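Local coordinates for protein AvtR (Acidianus filamentous virus 6, PDB 4HV0) that probably binds DNA as a viral transcriptional regulator, using a ribbon-helix-helix architecture of the CopG family, at residues Met2-Lys14 and Thr86-Ile98. Sequence-based numbering, arbitrary orientation.
Sequences MVTVEEEVYEFLK and TTLNRFLKEMIMI
Leu88 meets Val3 at the start of helix 88-97, which Thr87 caps by accepting a hydrogen bond from Arg90 N at its OG1. Leu88 CD2 touches CG1 of Val3, and the two side chains cross at about a right angle. Asn89 makes two hydrogen bonds to Glu6. With CG anti to the backbone N (chi1 176°), the amide extends to Glu6. Asn89 OD1 accepts a hydrogen bond from Glu6 N at 2.8 Å, with the donor above the carbonyl plane. Its N-H...O angle is 166°, nearly straight. Asn89 ND2 donates to Glu6 OE2 at 3.1 Å, and the oxygen is met from above the carboxylate plane. Asn89 thus grips the backbone and the side chain of Glu6, the residue at the N-cap position of helix 7-19. A water bridges Asn89 N and Thr4 O. Leu92 is buried. Its CB lies 4.0 Å from Val9 CG1, and its CD1 packs against Val9 CG1 and Val5 CG1, and more loosely against Leu13 CD1. Lys93 bends at chi3 and places NZ 2.7 Å from Glu6 OE2, on the syn lone pair. This salt bridge gives OE2 a second donor, which probably favours the charged carboxylate. Val9 CG2 packs beside the backbone of Lys93. Met95, a selenomethionine, sets CE 3.7 Å from Phe12 CE2; its side chain also touches Ile31 and Tyr35 of helix 24-36. Ile96 lies over one face of the Phe12 ring, although its exact fit there is doubtful. The axes of helices 7-14 and 88-97 cross at 63°. Helix 88-97 packs on strand 3-6 and helix 7-19, and strand 3-6 pairs antiparallel with strand 60-65, consistent with a ribbon-helix-helix architecture.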
HETATM    1  N   MSE A   2      -6.135  -0.016  -7.273  1.00101.88           N
HETATM    2  CA  MSE A   2      -4.681  -0.014  -7.630  1.00106.14           C
HETATM    3  C   MSE A   2      -3.934   1.093  -6.918  1.00 96.93           C
HETATM    4  O   MSE A   2      -4.418   2.219  -6.823  1.00106.47           O
HETATM    5  CB  MSE A   2      -4.525   0.126  -9.134  1.00109.70           C
HETATM    6  CG  MSE A   2      -3.181  -0.406  -9.608  1.00114.90           C
HETATM    7 SE   MSE A   2      -2.229   0.893 -10.735  0.50125.73          SE
HETATM    8  CE  MSE A   2      -2.138   2.371  -9.423  1.00113.09           C
ATOM      9  N   VAL A   3      -2.754   0.760  -6.402  1.00 85.78           N
ATOM     10  CA  VAL A   3      -1.833   1.702  -5.776  1.00 74.50           C
ATOM     11  C   VAL A   3      -0.534   1.833  -6.605  1.00 68.28           C
ATOM     12  O   VAL A   3      -0.126   0.903  -7.306  1.00 70.25           O
ATOM     13  CB  VAL A   3      -1.474   1.178  -4.372  1.00 70.75           C
ATOM     14  CG1 VAL A   3      -0.634   2.192  -3.609  1.00 76.43           C
ATOM     15  CG2 VAL A   3      -2.723   0.790  -3.602  1.00 64.04           C
ATOM     16  N   THR A   4       0.122   2.985  -6.543  1.00 67.36           N
ATOM     17  CA  THR A   4       1.465   3.127  -7.123  1.00 63.23           C
ATOM     18  C   THR A   4       2.470   3.550  -6.078  1.00 60.89           C
ATOM     19  O   THR A   4       2.284   4.570  -5.429  1.00 67.53           O
ATOM     20  CB  THR A   4       1.506   4.158  -8.234  1.00 64.70           C
ATOM     21  OG1 THR A   4       0.397   3.939  -9.124  1.00 75.44           O
ATOM     22  CG2 THR A   4       2.802   4.005  -8.970  1.00 56.99           C
ATOM     23  N   VAL A   5       3.536   2.771  -5.906  1.00 57.05           N
ATOM     24  CA  VAL A   5       4.558   3.088  -4.913  1.00 55.56           C
ATOM     25  C   VAL A   5       5.973   3.181  -5.474  1.00 52.23           C
ATOM     26  O   VAL A   5       6.298   2.547  -6.447  1.00 59.87           O
ATOM     27  CB  VAL A   5       4.476   2.083  -3.722  1.00 61.49           C
ATOM     28  CG1 VAL A   5       3.096   2.168  -3.080  1.00 65.41           C
ATOM     29  CG2 VAL A   5       4.713   0.628  -4.168  1.00 56.79           C
ATOM     30  N   GLU A   6       6.836   3.919  -4.783  1.00 55.69           N
ATOM     31  CA  GLU A   6       8.260   3.952  -5.060  1.00 55.99           C
ATOM     32  C   GLU A   6       8.931   2.614  -4.731  1.00 65.78           C
ATOM     33  O   GLU A   6       8.444   1.829  -3.910  1.00 70.61           O
ATOM     34  CB  GLU A   6       8.918   4.920  -4.111  1.00 58.33           C
ATOM     35  CG  GLU A   6       8.654   6.387  -4.270  1.00 66.26           C
ATOM     36  CD  GLU A   6       9.232   7.159  -3.076  1.00 77.12           C
ATOM     37  OE1 GLU A   6      10.188   6.649  -2.455  1.00 84.95           O
ATOM     38  OE2 GLU A   6       8.735   8.271  -2.766  1.00 89.03           O
ATOM     39  N   GLU A   7      10.113   2.393  -5.287  1.00 74.98           N
ATOM     40  CA  GLU A   7      10.826   1.122  -5.119  1.00 83.06           C
ATOM     41  C   GLU A   7      11.178   0.810  -3.652  1.00 75.93           C
ATOM     42  O   GLU A   7      10.981  -0.311  -3.185  1.00 78.47           O
ATOM     43  CB  GLU A   7      12.082   1.151  -5.982  1.00 90.03           C
ATOM     44  CG  GLU A   7      12.850  -0.150  -6.057  1.00 98.16           C
ATOM     45  CD  GLU A   7      13.909  -0.117  -7.136  1.00109.85           C
ATOM     46  OE1 GLU A   7      14.259   0.999  -7.598  1.00121.36           O
ATOM     47  OE2 GLU A   7      14.378  -1.207  -7.531  1.00120.75           O
ATOM     48  N   GLU A   8      11.695   1.790  -2.926  1.00 70.98           N
ATOM     49  CA  GLU A   8      12.002   1.583  -1.516  1.00 78.01           C
ATOM     50  C   GLU A   8      10.783   1.054  -0.721  1.00 77.36           C
ATOM     51  O   GLU A   8      10.901   0.116   0.095  1.00 92.53           O
ATOM     52  CB  GLU A   8      12.542   2.860  -0.894  1.00 75.51           C
ATOM     53  CG  GLU A   8      13.038   2.647   0.518  1.00 96.35           C
ATOM     54  CD  GLU A   8      13.718   3.873   1.110  1.00110.26           C
ATOM     55  OE1 GLU A   8      13.705   4.953   0.468  1.00108.22           O
ATOM     56  OE2 GLU A   8      14.259   3.749   2.239  1.00117.71           O
ATOM     57  N   VAL A   9       9.615   1.619  -0.988  1.00 66.57           N
ATOM     58  CA  VAL A   9       8.410   1.187  -0.320  1.00 61.04           C
ATOM     59  C   VAL A   9       8.055  -0.242  -0.719  1.00 67.49           C
ATOM     60  O   VAL A   9       7.681  -1.072   0.138  1.00 65.08           O
ATOM     61  CB  VAL A   9       7.224   2.147  -0.594  1.00 57.49           C
ATOM     62  CG1 VAL A   9       5.917   1.550  -0.089  1.00 54.07           C
ATOM     63  CG2 VAL A   9       7.466   3.487   0.063  1.00 51.86           C
ATOM     64  N   TYR A  10       8.165  -0.540  -2.009  1.00 70.61           N
ATOM     65  CA  TYR A  10       7.852  -1.876  -2.498  1.00 70.21           C
ATOM     66  C   TYR A  10       8.781  -2.922  -1.880  1.00 80.23           C
ATOM     67  O   TYR A  10       8.315  -3.981  -1.453  1.00 86.04           O
ATOM     68  CB  TYR A  10       7.949  -1.935  -4.005  1.00 73.77           C
ATOM     69  CG  TYR A  10       7.543  -3.279  -4.566  1.00 83.92           C
ATOM     70  CD1 TYR A  10       6.204  -3.649  -4.627  1.00 84.39           C
ATOM     71  CD2 TYR A  10       8.503  -4.185  -5.022  1.00 80.79           C
ATOM     72  CE1 TYR A  10       5.825  -4.884  -5.131  1.00 86.93           C
ATOM     73  CE2 TYR A  10       8.130  -5.415  -5.538  1.00 80.65           C
ATOM     74  CZ  TYR A  10       6.789  -5.765  -5.590  1.00 87.00           C
ATOM     75  OH  TYR A  10       6.417  -6.987  -6.097  1.00 88.36           O
ATOM     76  N   GLU A  11      10.083  -2.623  -1.802  1.00 86.20           N
ATOM     77  CA  GLU A  11      11.019  -3.566  -1.191  1.00 94.65           C
ATOM     78  C   GLU A  11      10.519  -3.885   0.213  1.00 93.61           C
ATOM     79  O   GLU A  11      10.363  -5.063   0.575  1.00 94.63           O
ATOM     80  CB  GLU A  11      12.468  -3.035  -1.136  1.00 92.45           C
ATOM     81  CG  GLU A  11      13.120  -2.703  -2.475  1.00 98.05           C
ATOM     82  CD  GLU A  11      12.967  -3.779  -3.544  1.00104.21           C
ATOM     83  OE1 GLU A  11      13.004  -4.986  -3.238  1.00109.59           O
ATOM     84  OE2 GLU A  11      12.798  -3.413  -4.729  1.00117.30           O
ATOM     85  N   PHE A  12      10.239  -2.834   0.980  1.00 87.86           N
ATOM     86  CA  PHE A  12       9.743  -2.999   2.333  1.00 81.72           C
ATOM     87  C   PHE A  12       8.492  -3.867   2.401  1.00 77.03           C
ATOM     88  O   PHE A  12       8.419  -4.773   3.207  1.00 79.11           O
ATOM     89  CB  PHE A  12       9.442  -1.656   2.963  1.00 80.90           C
ATOM     90  CG  PHE A  12       8.693  -1.776   4.253  1.00 89.08           C
ATOM     91  CD1 PHE A  12       9.374  -2.009   5.444  1.00 88.13           C
ATOM     92  CD2 PHE A  12       7.301  -1.693   4.281  1.00 90.59           C
ATOM     93  CE1 PHE A  12       8.693  -2.133   6.643  1.00 78.82           C
ATOM     94  CE2 PHE A  12       6.610  -1.823   5.483  1.00 91.56           C
ATOM     95  CZ  PHE A  12       7.312  -2.044   6.663  1.00 85.65           C
ATOM     96  N   LEU A  13       7.520  -3.601   1.547  1.00 72.66           N
ATOM     97  CA  LEU A  13       6.304  -4.402   1.525  1.00 72.24           C
ATOM     98  C   LEU A  13       6.556  -5.837   1.110  1.00 79.57           C
ATOM     99  O   LEU A  13       5.934  -6.759   1.633  1.00 84.04           O
ATOM    100  CB  LEU A  13       5.298  -3.801   0.551  1.00 73.14           C
ATOM    101  CG  LEU A  13       4.651  -2.465   0.942  1.00 73.90           C
ATOM    102  CD1 LEU A  13       3.830  -1.918  -0.236  1.00 75.83           C
ATOM    103  CD2 LEU A  13       3.803  -2.569   2.209  1.00 66.94           C
ATOM    104  N   LYS A  14       7.472  -6.036   0.173  1.00 89.52           N
ATOM    105  CA  LYS A  14       7.788  -7.380  -0.306  1.00 97.04           C
ATOM    106  C   LYS A  14       8.415  -8.235   0.812  1.00 94.96           C
ATOM    107  O   LYS A  14       8.092  -9.421   0.924  1.00 92.40           O
ATOM    108  CB  LYS A  14       8.720  -7.310  -1.522  1.00101.70           C
ATOM    109  CG  LYS A  14       8.753  -8.578  -2.369  1.00102.14           C
ATOM    110  CD  LYS A  14       9.219  -8.318  -3.793  1.00103.45           C
ATOM    111  CE  LYS A  14      10.661  -7.829  -3.876  1.00101.24           C
ATOM    112  NZ  LYS A  14      11.578  -8.979  -3.659  1.00 93.88           N
ATOM    113  N   THR A  86      -2.377  13.438   2.025  1.00 46.49           N
ATOM    114  CA  THR A  86      -1.232  12.562   1.766  1.00 44.49           C
ATOM    115  C   THR A  86      -1.581  11.580   0.692  1.00 46.35           C
ATOM    116  O   THR A  86      -2.753  11.250   0.519  1.00 47.45           O
ATOM    117  CB  THR A  86      -0.718  11.797   3.023  1.00 48.89           C
ATOM    118  OG1 THR A  86       0.582  11.215   2.745  1.00 45.93           O
ATOM    119  CG2 THR A  86      -1.738  10.724   3.572  1.00 42.16           C
ATOM    120  N   THR A  87      -0.559  11.177  -0.068  1.00 45.33           N
ATOM    121  CA  THR A  87      -0.700  10.109  -0.987  1.00 42.30           C
ATOM    122  C   THR A  87      -0.508   8.859  -0.116  1.00 44.50           C
ATOM    123  O   THR A  87       0.006   8.900   1.011  1.00 41.01           O
ATOM    124  CB  THR A  87       0.393  10.105  -2.074  1.00 42.18           C
ATOM    125  OG1 THR A  87       1.648  10.146  -1.427  1.00 50.31           O
ATOM    126  CG2 THR A  87       0.313  11.240  -3.032  1.00 38.95           C
ATOM    127  N   LEU A  88      -0.929   7.732  -0.653  1.00 46.36           N
ATOM    128  CA  LEU A  88      -0.739   6.502   0.024  1.00 44.96           C
ATOM    129  C   LEU A  88       0.764   6.202   0.099  1.00 46.94           C
ATOM    130  O   LEU A  88       1.267   5.699   1.134  1.00 48.93           O
ATOM    131  CB  LEU A  88      -1.459   5.406  -0.717  1.00 44.87           C
ATOM    132  CG  LEU A  88      -1.309   4.049  -0.047  1.00 42.99           C
ATOM    133  CD1 LEU A  88      -1.540   4.087   1.433  1.00 38.56           C
ATOM    134  CD2 LEU A  88      -2.344   3.204  -0.746  1.00 46.90           C
ATOM    135  N   ASN A  89       1.478   6.489  -0.988  1.00 44.51           N
ATOM    136  CA  ASN A  89       2.914   6.174  -1.049  1.00 42.75           C
ATOM    137  C   ASN A  89       3.644   6.920   0.025  1.00 41.37           C
ATOM    138  O   ASN A  89       4.468   6.364   0.701  1.00 42.94           O
ATOM    139  CB  ASN A  89       3.556   6.547  -2.397  1.00 44.56           C
ATOM    140  CG  ASN A  89       5.084   6.301  -2.426  1.00 42.37           C
ATOM    141  OD1 ASN A  89       5.540   5.173  -2.578  1.00 53.53           O
ATOM    142  ND2 ASN A  89       5.855   7.340  -2.297  1.00 44.26           N
ATOM    143  N   ARG A  90       3.359   8.208   0.162  1.00 41.13           N
ATOM    144  CA  ARG A  90       4.047   8.980   1.157  1.00 40.62           C
ATOM    145  C   ARG A  90       3.664   8.498   2.586  1.00 46.06           C
ATOM    146  O   ARG A  90       4.522   8.452   3.453  1.00 43.10           O
ATOM    147  CB  ARG A  90       3.739  10.456   1.026  1.00 41.47           C
ATOM    148  CG  ARG A  90       4.616  11.339   1.926  1.00 36.44           C
ATOM    149  CD  ARG A  90       4.172  12.769   1.762  1.00 39.85           C
ATOM    150  NE  ARG A  90       3.613  13.263   3.021  1.00 47.54           N
ATOM    151  CZ  ARG A  90       2.558  14.054   3.153  1.00 47.70           C
ATOM    152  NH1 ARG A  90       1.898  14.489   2.110  1.00 53.39           N
ATOM    153  NH2 ARG A  90       2.170  14.415   4.348  1.00 56.96           N
ATOM    154  N   PHE A  91       2.403   8.122   2.793  1.00 39.47           N
ATOM    155  CA  PHE A  91       1.976   7.589   4.068  1.00 49.05           C
ATOM    156  C   PHE A  91       2.757   6.315   4.416  1.00 48.05           C
ATOM    157  O   PHE A  91       3.347   6.229   5.471  1.00 50.23           O
ATOM    158  CB  PHE A  91       0.472   7.338   3.989  1.00 52.69           C
ATOM    159  CG  PHE A  91      -0.110   6.608   5.140  1.00 51.97           C
ATOM    160  CD1 PHE A  91      -0.581   7.289   6.234  1.00 61.07           C
ATOM    161  CD2 PHE A  91      -0.306   5.247   5.069  1.00 62.85           C
ATOM    162  CE1 PHE A  91      -1.164   6.605   7.283  1.00 70.67           C
ATOM    163  CE2 PHE A  91      -0.904   4.553   6.101  1.00 63.99           C
ATOM    164  CZ  PHE A  91      -1.329   5.228   7.211  1.00 63.20           C
ATOM    165  N   LEU A  92       2.818   5.367   3.494  1.00 50.76           N
ATOM    166  CA  LEU A  92       3.616   4.155   3.711  1.00 56.66           C
ATOM    167  C   LEU A  92       5.108   4.461   3.888  1.00 57.51           C
ATOM    168  O   LEU A  92       5.777   3.836   4.694  1.00 65.66           O
ATOM    169  CB  LEU A  92       3.460   3.184   2.549  1.00 50.19           C
ATOM    170  CG  LEU A  92       2.072   2.630   2.305  1.00 48.70           C
ATOM    171  CD1 LEU A  92       2.015   2.015   0.928  1.00 45.19           C
ATOM    172  CD2 LEU A  92       1.759   1.588   3.373  1.00 49.44           C
ATOM    173  N   LYS A  93       5.614   5.455   3.172  1.00 56.87           N
ATOM    174  CA  LYS A  93       7.024   5.852   3.294  1.00 64.95           C
ATOM    175  C   LYS A  93       7.348   6.408   4.682  1.00 62.92           C
ATOM    176  O   LYS A  93       8.392   6.121   5.238  1.00 72.88           O
ATOM    177  CB  LYS A  93       7.359   6.891   2.216  1.00 68.26           C
ATOM    178  CG  LYS A  93       8.820   7.065   1.874  1.00 68.02           C
ATOM    179  CD  LYS A  93       9.001   7.834   0.553  1.00 86.15           C
ATOM    180  CE  LYS A  93       8.376   9.251   0.535  1.00 86.93           C
ATOM    181  NZ  LYS A  93       8.483  10.047  -0.733  1.00 81.96           N
ATOM    182  N   GLU A  94       6.444   7.206   5.237  1.00 64.35           N
ATOM    183  CA  GLU A  94       6.638   7.771   6.567  1.00 63.65           C
ATOM    184  C   GLU A  94       6.548   6.726   7.673  1.00 63.95           C
ATOM    185  O   GLU A  94       7.133   6.870   8.741  1.00 70.95           O
ATOM    186  CB  GLU A  94       5.587   8.846   6.836  1.00 62.74           C
ATOM    187  CG  GLU A  94       5.747  10.087   5.970  1.00 63.58           C
ATOM    188  CD  GLU A  94       4.759  11.173   6.320  1.00 73.95           C
ATOM    189  OE1 GLU A  94       4.047  11.050   7.365  1.00 90.44           O
ATOM    190  OE2 GLU A  94       4.709  12.166   5.572  1.00 78.02           O
HETATM  191  N   MSE A  95       5.751   5.705   7.428  1.00 72.87           N
HETATM  192  CA  MSE A  95       5.554   4.625   8.359  1.00 73.01           C
HETATM  193  C   MSE A  95       6.800   3.779   8.378  1.00 78.68           C
HETATM  194  O   MSE A  95       7.241   3.372   9.437  1.00 92.02           O
HETATM  195  CB  MSE A  95       4.372   3.887   7.776  1.00 63.85           C
HETATM  196  CG  MSE A  95       3.795   2.985   8.816  1.00 68.42           C
HETATM  197 SE   MSE A  95       2.802   1.698   7.739  0.50 75.33          SE
HETATM  198  CE  MSE A  95       4.242   0.478   7.199  1.00 76.04           C
ATOM    199  N   ILE A  96       7.385   3.520   7.207  1.00 81.20           N
ATOM    200  CA  ILE A  96       8.666   2.823   7.107  1.00 80.28           C
ATOM    201  C   ILE A  96       9.694   3.562   7.958  1.00 85.76           C
ATOM    202  O   ILE A  96      10.208   3.015   8.943  1.00 79.94           O
ATOM    203  CB  ILE A  96       9.190   2.790   5.646  1.00 87.22           C
ATOM    204  CG1 ILE A  96       8.223   2.082   4.681  1.00 87.12           C
ATOM    205  CG2 ILE A  96      10.575   2.161   5.572  1.00 85.92           C
ATOM    206  CD1 ILE A  96       7.418   0.968   5.273  1.00 74.06           C
HETATM  207  N   MSE A  97       9.931   4.829   7.604  1.00 87.82           N
HETATM  208  CA  MSE A  97      10.922   5.673   8.265  1.00 90.59           C
HETATM  209  C   MSE A  97      10.805   5.710   9.771  1.00 94.68           C
HETATM  210  O   MSE A  97      11.816   5.843  10.470  1.00106.56           O
HETATM  211  CB  MSE A  97      10.845   7.082   7.702  1.00104.38           C
HETATM  212  CG  MSE A  97      11.627   7.054   6.389  1.00108.39           C
HETATM  213 SE   MSE A  97      13.501   7.671   6.625  0.50135.19          SE
HETATM  214  CE  MSE A  97      14.282   6.588   8.090  1.00105.01           C
ATOM    215  N   ILE A  98       9.587   5.571  10.289  1.00 95.72           N
ATOM    216  CA  ILE A  98       9.378   5.346  11.719  1.00 92.19           C
ATOM    217  C   ILE A  98       9.629   3.847  12.031  1.00 93.44           C
ATOM    218  O   ILE A  98       8.697   3.122  12.390  1.00 80.38           O
ATOM    219  CB  ILE A  98       7.956   5.757  12.160  1.00 96.36           C
ATOM    220  CG1 ILE A  98       7.716   7.254  11.946  1.00 88.89           C
ATOM    221  CG2 ILE A  98       7.755   5.454  13.635  1.00 95.33           C
ATOM    222  CD1 ILE A  98       6.262   7.615  12.085  1.00 90.48           C
TER
HETATM  223  O   HOH W   1       0.528   6.709  -3.677  1.00 39.51           O